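Local coordinates for extracellular solute-binding protein family 1 (Arthrobacter chlorophenolicus, PDB 4R2F) that binds the disaccharide laminaribiose in its pocket and probably delivers such sugars, as an extracellular solute-binding protein, to a membrane transporter for uptake, at residues Ser86-Lys91 with Phe105-Gln110; Glu138-Lys141 with Val147-Pro150; His207-Met212 with Asn401-Thr406; Lys378-Gln383 with Ala392-Gly397. All coordinates share one frame; numbering follows the deposited sequence.

Contact 1. Residues Ser86-Lys91 with Phe105-Gln110; sequences SAIASK and FQFEEQ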
loop_
_atom_site.group_PDB
_atom_site.type_symbol
_atom_site.label_atom_id
_atom_site.label_comp_id
_atom_site.label_asym_id
_atom_site.label_seq_id
_atom_site.Cartn_x
_atom_site.Cartn_y
_atom_site.Cartn_z
ATOM N N SER A 86 -9.755 17.520 6.305
ATOM C CA SER A 86 -10.683 18.273 7.152
ATOM C C SER A 86 -10.077 18.643 8.512
ATOM O O SER A 86 -10.206 19.784 8.947
ATOM C CB SER A 86 -12.013 17.536 7.334
ATOM O OG SER A 86 -12.970 18.387 7.957
ATOM N N ALA A 87 -9.421 17.706 9.186
ATOM C CA ALA A 87 -8.754 18.025 10.463
ATOM C C ALA A 87 -7.687 19.129 10.324
ATOM O O ALA A 87 -7.623 20.051 11.121
ATOM C CB ALA A 87 -8.122 16.783 11.072
ATOM N N ILE A 88 -6.827 19.017 9.327
ATOM C CA ILE A 88 -5.777 20.013 9.141
ATOM C C ILE A 88 -6.403 21.393 8.865
ATOM O O ILE A 88 -5.943 22.397 9.403
ATOM C CB ILE A 88 -4.806 19.604 7.990
ATOM C CG1 ILE A 88 -3.689 18.669 8.486
ATOM C CG2 ILE A 88 -4.123 20.804 7.362
ATOM C CD1 ILE A 88 -4.128 17.500 9.337
ATOM N N ALA A 89 -7.446 21.443 8.028
ATOM C CA ALA A 89 -8.040 22.737 7.645
ATOM C C ALA A 89 -8.774 23.408 8.811
ATOM O O ALA A 89 -8.853 24.641 8.879
ATOM C CB ALA A 89 -8.954 22.583 6.452
ATOM N N SER A 90 -9.260 22.603 9.755
ATOM C CA SER A 90 -9.986 23.099 10.910
ATOM C C SER A 90 -9.090 23.149 12.149
ATOM O O SER A 90 -9.577 23.390 13.253
ATOM C CB SER A 90 -11.206 22.219 11.161
ATOM O OG SER A 90 -10.792 20.946 11.598
ATOM N N LYS A 91 -7.780 22.928 11.969
ATOM C CA LYS A 91 -6.802 23.002 13.075
ATOM C C LYS A 91 -7.120 22.003 14.210
ATOM O O LYS A 91 -6.914 22.296 15.373
ATOM C CB LYS A 91 -6.749 24.452 13.613
ATOM C CG LYS A 91 -5.379 24.974 14.025
ATOM C CD LYS A 91 -4.417 25.110 12.842
ATOM C CE LYS A 91 -4.890 26.078 11.756
ATOM N NZ LYS A 91 -4.489 27.500 11.987
ATOM N N PHE A 105 3.160 14.954 0.844
ATOM C CA PHE A 105 3.407 15.910 -0.235
ATOM C C PHE A 105 2.249 16.921 -0.413
ATOM O O PHE A 105 2.495 18.062 -0.746
ATOM C CB PHE A 105 3.715 15.212 -1.563
ATOM C CG PHE A 105 5.006 14.438 -1.554
ATOM C CD1 PHE A 105 6.201 15.066 -1.841
ATOM C CD2 PHE A 105 5.029 13.084 -1.205
ATOM C CE1 PHE A 105 7.386 14.353 -1.808
ATOM C CE2 PHE A 105 6.203 12.366 -1.187
ATOM C CZ PHE A 105 7.384 13.001 -1.486
ATOM N N GLN A 106 1.010 16.477 -0.209
ATOM C CA GLN A 106 -0.149 17.347 -0.277
ATOM C C GLN A 106 -0.043 18.358 0.830
ATOM O O GLN A 106 -0.216 19.554 0.605
ATOM C CB GLN A 106 -1.454 16.575 -0.116
ATOM C CG GLN A 106 -2.693 17.418 -0.359
ATOM C CD GLN A 106 -2.605 18.221 -1.655
ATOM O OE1 GLN A 106 -2.870 19.426 -1.680
ATOM N NE2 GLN A 106 -2.227 17.554 -2.738
ATOM N N PHE A 107 0.249 17.906 2.045
ATOM C CA PHE A 107 0.259 18.846 3.174
ATOM C C PHE A 107 1.465 19.762 3.126
ATOM O O PHE A 107 1.437 20.893 3.626
ATOM C CB PHE A 107 0.101 18.118 4.529
ATOM C CG PHE A 107 -1.230 17.451 4.679
ATOM C CD1 PHE A 107 -2.402 18.189 4.509
ATOM C CD2 PHE A 107 -1.336 16.088 4.952
ATOM C CE1 PHE A 107 -3.642 17.589 4.608
ATOM C CE2 PHE A 107 -2.577 15.485 5.040
ATOM C CZ PHE A 107 -3.730 16.235 4.872
ATOM N N GLU A 108 2.523 19.320 2.477
ATOM C CA GLU A 108 3.655 20.215 2.284
ATOM C C GLU A 108 3.302 21.352 1.339
ATOM O O GLU A 108 3.649 22.506 1.578
ATOM C CB GLU A 108 4.840 19.462 1.731
ATOM C CG GLU A 108 6.112 20.281 1.756
ATOM C CD GLU A 108 6.616 20.638 0.384
ATOM O OE1 GLU A 108 6.039 20.166 -0.611
ATOM O OE2 GLU A 108 7.631 21.350 0.313
ATOM N N GLU A 109 2.609 21.016 0.263
ATOM C CA GLU A 109 2.181 22.020 -0.732
ATOM C C GLU A 109 1.279 23.041 -0.048
ATOM O O GLU A 109 1.364 24.213 -0.320
ATOM C CB GLU A 109 1.467 21.310 -1.889
ATOM C CG GLU A 109 0.893 22.172 -3.002
ATOM C CD GLU A 109 0.668 21.351 -4.266
ATOM O OE1 GLU A 109 -0.459 20.851 -4.493
ATOM O OE2 GLU A 109 1.644 21.164 -5.019
ATOM N N GLN A 110 0.469 22.592 0.900
ATOM C CA GLN A 110 -0.453 23.466 1.615
ATOM C C GLN A 110 0.229 24.183 2.754
ATOM O O GLN A 110 -0.395 24.964 3.422
ATOM C CB GLN A 110 -1.624 22.673 2.218
ATOM C CG GLN A 110 -2.568 22.047 1.209
ATOM C CD GLN A 110 -3.600 21.131 1.867
ATOM O OE1 GLN A 110 -3.889 21.228 3.065
ATOM N NE2 GLN A 110 -4.163 20.255 1.076
#

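Contact 2. Residues Glu138-Lys141 with Val147-Pro150; sequences EPFK and VAVP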
loop_
_atom_site.group_PDB
_atom_site.type_symbol
_atom_site.label_atom_id
_atom_site.label_comp_id
_atom_site.label_asym_id
_atom_site.label_seq_id
_atom_site.Cartn_x
_atom_site.Cartn_y
_atom_site.Cartn_z
ATOM N N GLU A 138 15.645 9.235 0.119
ATOM C CA GLU A 138 15.792 10.239 -0.939
ATOM C C GLU A 138 14.499 10.658 -1.658
ATOM O O GLU A 138 14.357 11.837 -2.026
ATOM C CB GLU A 138 16.816 9.735 -1.979
ATOM C CG GLU A 138 18.237 9.628 -1.418
ATOM C CD GLU A 138 18.663 8.242 -0.911
ATOM O OE1 GLU A 138 17.830 7.392 -0.461
ATOM O OE2 GLU A 138 19.895 8.024 -0.950
ATOM N N PRO A 139 13.548 9.722 -1.871
ATOM C CA PRO A 139 12.283 10.168 -2.457
ATOM C C PRO A 139 11.601 11.330 -1.727
ATOM O O PRO A 139 10.744 11.978 -2.311
ATOM C CB PRO A 139 11.402 8.920 -2.353
ATOM C CG PRO A 139 12.372 7.788 -2.469
ATOM C CD PRO A 139 13.543 8.259 -1.640
ATOM N N PHE A 140 11.945 11.555 -0.464
ATOM C CA PHE A 140 11.268 12.533 0.373
ATOM C C PHE A 140 11.986 13.864 0.455
ATOM O O PHE A 140 11.508 14.800 1.110
ATOM C CB PHE A 140 11.049 11.925 1.752
ATOM C CG PHE A 140 10.167 10.732 1.696
ATOM C CD1 PHE A 140 8.805 10.898 1.520
ATOM C CD2 PHE A 140 10.688 9.464 1.710
ATOM C CE1 PHE A 140 7.965 9.820 1.405
ATOM C CE2 PHE A 140 9.857 8.372 1.602
ATOM C CZ PHE A 140 8.490 8.551 1.445
ATOM N N LYS A 141 13.115 13.966 -0.244
ATOM C CA LYS A 141 13.904 15.178 -0.209
ATOM C C LYS A 141 13.353 16.149 -1.239
ATOM O O LYS A 141 13.180 15.778 -2.395
ATOM C CB LYS A 141 15.356 14.856 -0.525
ATOM C CG LYS A 141 16.310 16.023 -0.313
ATOM C CD LYS A 141 17.655 15.722 -0.960
ATOM C CE LYS A 141 18.668 16.839 -0.755
ATOM N NZ LYS A 141 19.841 16.657 -1.657
ATOM N N VAL A 147 10.164 15.954 3.395
ATOM C CA VAL A 147 8.754 16.091 3.740
ATOM C C VAL A 147 8.285 15.067 4.790
ATOM O O VAL A 147 7.268 15.273 5.440
ATOM C CB VAL A 147 7.815 16.054 2.517
ATOM C CG1 VAL A 147 8.222 17.092 1.487
ATOM C CG2 VAL A 147 7.759 14.682 1.909
ATOM N N ALA A 148 9.030 13.976 4.951
ATOM C CA ALA A 148 8.671 12.886 5.864
ATOM C C ALA A 148 9.842 11.927 5.954
ATOM O O ALA A 148 10.851 12.115 5.270
ATOM C CB ALA A 148 7.435 12.138 5.350
ATOM N N VAL A 149 9.699 10.896 6.786
ATOM C CA VAL A 149 10.733 9.869 6.958
ATOM C C VAL A 149 10.127 8.492 6.677
ATOM O O VAL A 149 9.073 8.149 7.235
ATOM C CB VAL A 149 11.291 9.925 8.394
ATOM C CG1 VAL A 149 12.357 8.876 8.600
ATOM C CG2 VAL A 149 11.835 11.303 8.702
ATOM N N PRO A 150 10.789 7.680 5.833
ATOM C CA PRO A 150 10.203 6.368 5.545
ATOM C C PRO A 150 10.122 5.462 6.749
ATOM O O PRO A 150 10.998 5.515 7.595
ATOM C CB PRO A 150 11.179 5.759 4.526
ATOM C CG PRO A 150 12.487 6.433 4.823
ATOM C CD PRO A 150 12.102 7.839 5.173
#

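Contact 3. Residues His207-Met212 with Asn401-Thr406; sequences HLMIMM and NQFTQT. With BGC (beta-D-glucopyranose), chain B.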
loop_
_atom_site.group_PDB
_atom_site.type_symbol
_atom_site.label_atom_id
_atom_site.label_comp_id
_atom_site.label_asym_id
_atom_site.label_seq_id
_atom_site.Cartn_x
_atom_site.Cartn_y
_atom_site.Cartn_z
ATOM N N HIS A 207 -5.640 -0.764 -5.841
ATOM C CA HIS A 207 -4.247 -1.059 -6.053
ATOM C C HIS A 207 -4.075 -2.056 -7.174
ATOM O O HIS A 207 -3.101 -1.993 -7.920
ATOM C CB HIS A 207 -3.614 -1.582 -4.776
ATOM C CG HIS A 207 -3.647 -0.601 -3.648
ATOM N ND1 HIS A 207 -3.302 -0.936 -2.357
ATOM C CD2 HIS A 207 -3.963 0.720 -3.622
ATOM C CE1 HIS A 207 -3.413 0.130 -1.581
ATOM N NE2 HIS A 207 -3.808 1.148 -2.329
ATOM N N LEU A 208 -5.034 -2.969 -7.273
ATOM C CA LEU A 208 -5.094 -3.918 -8.343
ATOM C C LEU A 208 -5.193 -3.195 -9.685
ATOM O O LEU A 208 -4.543 -3.592 -10.628
ATOM C CB LEU A 208 -6.295 -4.852 -8.162
ATOM C CG LEU A 208 -6.431 -5.967 -9.184
ATOM C CD1 LEU A 208 -5.171 -6.830 -9.297
ATOM C CD2 LEU A 208 -7.649 -6.816 -8.855
ATOM N N MET A 209 -6.014 -2.153 -9.773
ATOM C CA MET A 209 -6.223 -1.446 -11.067
ATOM C C MET A 209 -4.852 -0.971 -11.566
ATOM O O MET A 209 -4.410 -1.307 -12.685
ATOM C CB MET A 209 -7.194 -0.261 -10.923
ATOM C CG MET A 209 -8.656 -0.580 -10.560
ATOM S SD MET A 209 -9.566 -1.687 -11.661
ATOM C CE MET A 209 -9.385 -3.246 -10.818
ATOM N N ILE A 210 -4.140 -0.286 -10.679
ATOM C CA ILE A 210 -2.851 0.287 -11.023
ATOM C C ILE A 210 -1.793 -0.788 -11.165
ATOM O O ILE A 210 -0.996 -0.724 -12.097
ATOM C CB ILE A 210 -2.364 1.344 -10.007
ATOM C CG1 ILE A 210 -3.439 2.393 -9.735
ATOM C CG2 ILE A 210 -1.081 2.018 -10.517
ATOM C CD1 ILE A 210 -3.842 3.201 -10.938
ATOM N N MET A 211 -1.778 -1.789 -10.282
ATOM C CA MET A 211 -0.818 -2.906 -10.457
ATOM C C MET A 211 -0.927 -3.550 -11.824
ATOM O O MET A 211 0.116 -3.865 -12.439
ATOM C CB MET A 211 -0.906 -4.008 -9.389
ATOM C CG MET A 211 0.191 -5.086 -9.571
ATOM S SD MET A 211 -0.323 -6.410 -10.699
ATOM C CE MET A 211 -1.056 -7.533 -9.501
ATOM N N MET A 212 -2.155 -3.753 -12.319
ATOM C CA MET A 212 -2.271 -4.451 -13.605
ATOM C C MET A 212 -1.825 -3.578 -14.772
ATOM O O MET A 212 -1.237 -4.094 -15.739
ATOM C CB MET A 212 -3.667 -5.029 -13.845
ATOM C CG MET A 212 -4.043 -6.125 -12.842
ATOM S SD MET A 212 -3.085 -7.651 -12.953
ATOM C CE MET A 212 -3.937 -8.322 -14.343
ATOM N N ASN A 401 -11.278 5.490 -6.826
ATOM C CA ASN A 401 -12.282 4.642 -6.167
ATOM C C ASN A 401 -13.360 4.223 -7.137
ATOM O O ASN A 401 -13.662 3.032 -7.276
ATOM C CB ASN A 401 -12.911 5.338 -4.964
ATOM C CG ASN A 401 -11.957 5.434 -3.774
ATOM O OD1 ASN A 401 -11.856 6.464 -3.129
ATOM N ND2 ASN A 401 -11.278 4.353 -3.477
ATOM N N GLN A 402 -13.898 5.212 -7.840
ATOM C CA GLN A 402 -15.047 5.031 -8.764
ATOM C C GLN A 402 -14.653 4.240 -9.997
ATOM O O GLN A 402 -15.376 3.350 -10.448
ATOM C CB GLN A 402 -15.672 6.423 -9.085
ATOM C CG GLN A 402 -16.210 7.064 -7.798
ATOM C CD GLN A 402 -16.828 8.459 -7.928
ATOM O OE1 GLN A 402 -17.517 8.939 -7.010
ATOM N NE2 GLN A 402 -16.577 9.116 -9.042
ATOM N N PHE A 403 -13.458 4.504 -10.509
ATOM C CA PHE A 403 -12.905 3.696 -11.593
ATOM C C PHE A 403 -12.879 2.222 -11.214
ATOM O O PHE A 403 -13.336 1.353 -11.968
ATOM C CB PHE A 403 -11.514 4.214 -11.926
ATOM C CG PHE A 403 -10.765 3.393 -12.908
ATOM C CD1 PHE A 403 -11.201 3.262 -14.218
ATOM C CD2 PHE A 403 -9.591 2.765 -12.541
ATOM C CE1 PHE A 403 -10.491 2.508 -15.123
ATOM C CE2 PHE A 403 -8.874 2.032 -13.451
ATOM C CZ PHE A 403 -9.328 1.893 -14.747
ATOM N N THR A 404 -12.371 1.940 -10.026
ATOM C CA THR A 404 -12.271 0.569 -9.559
ATOM C C THR A 404 -13.649 -0.094 -9.494
ATOM O O THR A 404 -13.804 -1.241 -9.893
ATOM C CB THR A 404 -11.588 0.488 -8.163
ATOM O OG1 THR A 404 -10.316 1.147 -8.199
ATOM C CG2 THR A 404 -11.386 -0.963 -7.754
ATOM N N GLN A 405 -14.626 0.610 -8.948
ATOM C CA GLN A 405 -15.919 0.001 -8.735
ATOM C C GLN A 405 -16.603 -0.252 -10.062
ATOM O O GLN A 405 -17.271 -1.277 -10.260
ATOM C CB GLN A 405 -16.738 0.852 -7.778
ATOM C CG GLN A 405 -16.155 0.804 -6.366
ATOM C CD GLN A 405 -17.003 1.466 -5.295
ATOM O OE1 GLN A 405 -17.732 2.412 -5.557
ATOM N NE2 GLN A 405 -16.909 0.962 -4.071
ATOM N N THR A 406 -16.384 0.660 -10.995
ATOM C CA THR A 406 -16.867 0.496 -12.363
ATOM C C THR A 406 -16.292 -0.734 -13.048
ATOM O O THR A 406 -17.023 -1.509 -13.684
ATOM C CB THR A 406 -16.557 1.780 -13.174
ATOM O OG1 THR A 406 -17.436 2.826 -12.727
ATOM C CG2 THR A 406 -16.718 1.579 -14.653
HETATM C C2 BGC B . -0.861 1.966 1.324
HETATM C C3 BGC B . -0.740 3.489 1.395
HETATM C C4 BGC B . -1.860 4.135 0.590
HETATM C C5 BGC B . -3.211 3.618 1.066
HETATM C C6 BGC B . -4.364 4.146 0.202
HETATM C C1 BGC B . -2.221 1.626 1.907
HETATM O O2 BGC B . 0.182 1.334 2.057
HETATM O O3 BGC B . 0.528 3.913 0.895
HETATM O O4 BGC B . -1.850 5.542 0.797
HETATM O O5 BGC B . -3.229 2.186 1.050
HETATM O O6 BGC B . -4.275 3.694 -1.168
#

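Contact 4. Residues Lys378-Gln383 with Ala392-Gly397; sequences KTFASQ and AALDGG. With BGC (beta-D-glucopyranose), chain B.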
loop_
_atom_site.group_PDB
_atom_site.type_symbol
_atom_site.label_atom_id
_atom_site.label_comp_id
_atom_site.label_asym_id
_atom_site.label_seq_id
_atom_site.Cartn_x
_atom_site.Cartn_y
_atom_site.Cartn_z
ATOM N N LYS A 378 7.461 -0.845 -8.521
ATOM C CA LYS A 378 7.207 0.519 -9.007
ATOM C C LYS A 378 6.098 1.165 -8.169
ATOM O O LYS A 378 5.296 0.468 -7.534
ATOM C CB LYS A 378 6.775 0.449 -10.459
ATOM C CG LYS A 378 7.910 0.124 -11.429
ATOM C CD LYS A 378 7.339 -0.339 -12.762
ATOM C CE LYS A 378 8.398 -0.524 -13.843
ATOM N NZ LYS A 378 8.648 0.739 -14.585
ATOM N N THR A 379 6.048 2.487 -8.152
ATOM C CA THR A 379 5.032 3.189 -7.408
ATOM C C THR A 379 3.967 3.735 -8.351
ATOM O O THR A 379 4.055 3.613 -9.567
ATOM C CB THR A 379 5.603 4.373 -6.588
ATOM O OG1 THR A 379 5.969 5.463 -7.469
ATOM C CG2 THR A 379 6.790 3.929 -5.722
ATOM N N PHE A 380 2.963 4.354 -7.757
ATOM C CA PHE A 380 1.943 5.103 -8.502
ATOM C C PHE A 380 2.518 6.184 -9.440
ATOM O O PHE A 380 1.806 6.626 -10.329
ATOM C CB PHE A 380 1.005 5.795 -7.515
ATOM C CG PHE A 380 -0.150 4.944 -7.012
ATOM C CD1 PHE A 380 -0.211 3.567 -7.185
ATOM C CD2 PHE A 380 -1.169 5.565 -6.306
ATOM C CE1 PHE A 380 -1.292 2.844 -6.692
ATOM C CE2 PHE A 380 -2.252 4.844 -5.826
ATOM C CZ PHE A 380 -2.303 3.491 -6.010
ATOM N N ALA A 381 3.760 6.646 -9.223
ATOM C CA ALA A 381 4.375 7.659 -10.114
ATOM C C ALA A 381 4.670 7.148 -11.515
ATOM O O ALA A 381 4.848 7.935 -12.458
ATOM C CB ALA A 381 5.662 8.210 -9.494
ATOM N N SER A 382 4.747 5.833 -11.655
ATOM C CA SER A 382 5.131 5.220 -12.909
ATOM C C SER A 382 4.262 5.734 -14.041
ATOM O O SER A 382 3.052 5.859 -13.894
ATOM C CB SER A 382 5.024 3.699 -12.833
ATOM O OG SER A 382 6.024 3.182 -11.978
ATOM N N GLN A 383 4.883 6.038 -15.164
ATOM C CA GLN A 383 6.281 5.686 -15.458
ATOM C C GLN A 383 7.321 6.739 -15.059
ATOM O O GLN A 383 8.477 6.612 -15.410
ATOM C CB GLN A 383 6.440 5.446 -16.959
ATOM C CG GLN A 383 5.289 4.701 -17.594
ATOM C CD GLN A 383 5.767 3.726 -18.637
ATOM O OE1 GLN A 383 6.196 2.614 -18.319
ATOM N NE2 GLN A 383 5.709 4.139 -19.891
ATOM N N ALA A 392 -0.883 12.176 -4.077
ATOM C CA ALA A 392 -1.804 12.223 -2.963
ATOM C C ALA A 392 -3.261 12.259 -3.461
ATOM O O ALA A 392 -4.127 11.542 -2.933
ATOM C CB ALA A 392 -1.515 13.412 -2.077
ATOM N N ALA A 393 -3.531 13.082 -4.467
ATOM C CA ALA A 393 -4.909 13.222 -5.015
ATOM C C ALA A 393 -5.337 11.972 -5.785
ATOM O O ALA A 393 -6.465 11.491 -5.667
ATOM C CB ALA A 393 -5.002 14.441 -5.901
ATOM N N LEU A 394 -4.399 11.408 -6.530
ATOM C CA LEU A 394 -4.642 10.153 -7.185
ATOM C C LEU A 394 -5.019 9.070 -6.189
ATOM O O LEU A 394 -6.047 8.433 -6.330
ATOM C CB LEU A 394 -3.434 9.743 -8.009
ATOM C CG LEU A 394 -3.371 8.299 -8.473
ATOM C CD1 LEU A 394 -4.521 7.996 -9.408
ATOM C CD2 LEU A 394 -2.040 8.019 -9.166
ATOM N N ASP A 395 -4.192 8.889 -5.172
ATOM C CA ASP A 395 -4.333 7.786 -4.221
ATOM C C ASP A 395 -5.585 7.888 -3.339
ATOM O O ASP A 395 -6.285 6.905 -3.145
ATOM C CB ASP A 395 -3.074 7.747 -3.342
ATOM C CG ASP A 395 -3.080 6.621 -2.327
ATOM O OD1 ASP A 395 -3.346 5.470 -2.715
ATOM O OD2 ASP A 395 -2.773 6.884 -1.148
ATOM N N GLY A 396 -5.858 9.075 -2.816
ATOM C CA GLY A 396 -6.922 9.264 -1.841
ATOM C C GLY A 396 -8.259 9.747 -2.386
ATOM O O GLY A 396 -9.213 9.829 -1.636
ATOM N N GLY A 397 -8.323 10.071 -3.675
ATOM C CA GLY A 397 -9.480 10.770 -4.229
ATOM C C GLY A 397 -10.540 9.870 -4.849
ATOM O O GLY A 397 -10.357 8.659 -5.051
HETATM C C2 BGC B . -0.861 1.966 1.324
HETATM C C3 BGC B . -0.740 3.489 1.395
HETATM C C4 BGC B . -1.860 4.135 0.590
HETATM C C5 BGC B . -3.211 3.618 1.066
HETATM C C6 BGC B . -4.364 4.146 0.202
HETATM C C1 BGC B . -2.221 1.626 1.907
HETATM O O2 BGC B . 0.182 1.334 2.057
HETATM O O3 BGC B . 0.528 3.913 0.895
HETATM O O4 BGC B . -1.850 5.542 0.797
HETATM O O5 BGC B . -3.229 2.186 1.050
HETATM O O6 BGC B . -4.275 3.694 -1.168
#

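Contact 1. Residues Ser86-Lys91 with Phe105-Gln110
Two helices of the solute-binding fold, 80-89 and 103-109, meet near their C-terminal ends through one aliphatic-aromatic contact, Ile88 against Phe107, with CA atoms 8.6 Å apart. CG1 of Ile88 lies over one face of the Phe107 ring, displaced toward its rim, and comes to 4.0 Å from CE1 of Phe107. The isoleucine stem adds to this, its CB standing 4.1 Å from the same Phe107 CE1. With chi1 at -85°, CG1 of Ile88 lies anti to the carbonyl carbon, which carries that branch across the ring, while CG2 turns toward Gln110 and stays 4.3 Å from its OE1. Branched at CB, isoleucine offers a broad apolar flank close to its helix, and the flat phenylalanine ring accepts it. Helix 80-89 stops here in a Schellman motif, with Lys91 at positive phi as the C-prime residue. Ser90 reinforces that end: its OG and its N both reach the O of Ser86, from opposite faces of the carbonyl plane. Phe107 also leans on Ile113 of strand 113-114. Between the two helices the contact is therefore one of dispersion and hydrophobic burial, while the charged side chains of the second helix turn to other parts of the chain, Glu108 forming a salt bridge with Lys144 and Glu109 one with Lys430.

Contact 2. Residues Glu138-Lys141 with Val147-Pro150
Phe140 carries nearly all of this contact between the 3-10 segment 138-140 and the start of the long strand 145-161, and it works through both backbone and ring. The polar link is a backbone hydrogen bond: Val147 N donates to Phe140 O over 2.9 Å with an N-H...O angle of 162°. It draws the chain back on itself just outside the short antiparallel strand pair 141-142 with 145-161, so the motif is the base of a beta hairpin. The apolar contacts spread round the ring. CG2 of Val147 sits at the ring edge in its plane, 3.9 Å from Phe140 CD1, and the two side chains cross at about a right angle. Farther along the strand, Pro150 and Phe140 slide past each other in opposite directions, with Pro150 CD 4.1 Å from Phe140 CD2. Ala148 takes a place between them, its small CB 4.3 Å from Phe140 CD1, where a short side chain lets the ring lie close to the strand. Phe140 reaches this row because its CG is anti to the carbonyl carbon (chi1 -63°). Pro139 CB lies over one ring face, and Pro310 and Asn312 of strand 306-316 also touch the ring. A polar atom is buried as well: Ala148 O lies 3.5 Å from Phe140 CB and has no hydrogen-bonding partner in the model, a probable small electrostatic cost set against the hydrophobic gain around the ring.

Contact 3. Residues His207-Met212 with Asn401-Thr406
Segments 207-212 and 401-406, on helices 204-215 and 398-408, come nearest at the CA atoms of Met209 and Thr404, 6.6 Å apart. Met209 points from the first helix toward the second and touches two successive residues there. Its CB lies 3.8 Å from Phe403 CE2, and its CG comes to 3.4 Å from Thr404 OG1. The bend of the methionine chain at chi2 (-57°) brings the sulfur near the phenylalanine ring, while the bend at chi3 turns only the terminal methyl: SD stands 4.9 Å from the centroid of the Phe403 ring, 38° off the ring normal, an oblique Met-aromatic contact. A flexible, polarisable side chain suits this narrow gap between helices. Phe403 reaches across because its CG is anti to the backbone N, and its ring stacks on Phe421 of helix 414-428. Thr404 is small enough to allow the close approach; its hydroxyl, though it borders Met209 CG, has its polar partners elsewhere, in Asn206 and in the carbonyl of Leu400.

This is helix-helix packing of the solute-binding fold beside the sugar pocket, and the same helix 204-215 supplies a pocket residue. His207, pointing away from the second helix, donates from NE2 to O6 of the bound beta-D-glucopyranose over 2.8 Å, with the nearly straight N-H...O angle of 172°. The glucose lies at the imidazole edge, with its C6 in the ring plane, and His207 CE1 is 3.3 Å from the sugar O5. ND1, the other nitrogen, is hydrogen-bonded to NE of Arg156, a bond that would help fix the ring's rotation.

Contact 4. Residues Lys378-Gln383 with Ala392-Gly397
Asp395 OD1 receives the hydroxyl O6 of the bound beta-D-glucopyranose in a short hydrogen bond of 2.5 Å, and its partner oxygen OD2 takes the sugar O4 over 2.5 Å as well. One carboxylate thus grips two hydroxyls of one sugar. His207, Asp154, Asn311 and the backbone N of Gly101 also hydrogen-bond to the glucose. Asp395 CG is anti to the backbone N (chi1 -179°), which carries the carboxylate out from helix 389-396 to the sugar.

Against the flank of this aspartate stands Phe380, the second residue of the turn 379-382. Its CE2 lies 3.4 Å from Asp395 OD1, approached obliquely, with the ring and carboxylate planes 71° apart. Leu394 packs one residue earlier, its CD2 3.9 Å from Phe380 CD2, the pair crossing at a slant. Behind the ring, the turn is an ST turn as well as a type I beta turn: Ala381 N donates to Thr379 OG1, and Ser382 N to Thr379 O. Phe380 also meets Phe309 edge-to-face. The phenylalanine ring beside the carboxylate probably restricts its rotation and lowers the local polarity, which would be expected to favour the two bonds to the sugar.

In the fold
All four contacts are largely buried, yet their distance from the middle of the chain differs: the centre of contact 4 lies about 11 Å from the chain centre, that of contact 3 about 13 Å, of contact 2 about 17 Å and of contact 1 about 21 Å, where an exposed glutamine joins its margin. Contacts 3 and 4 both reach the same glucose, use successive helices 389-396 and 398-408, and touch through Ile210 and His207 against Phe380; there, polar sugar binding is set beside aromatic packing. Contacts 1 and 2 meet through Phe105 with Pro139, Phe140 and Val147, and are apolar apart from the hairpin bond of contact 2. Gln106 against Ala392 links contact 1 to contact 4.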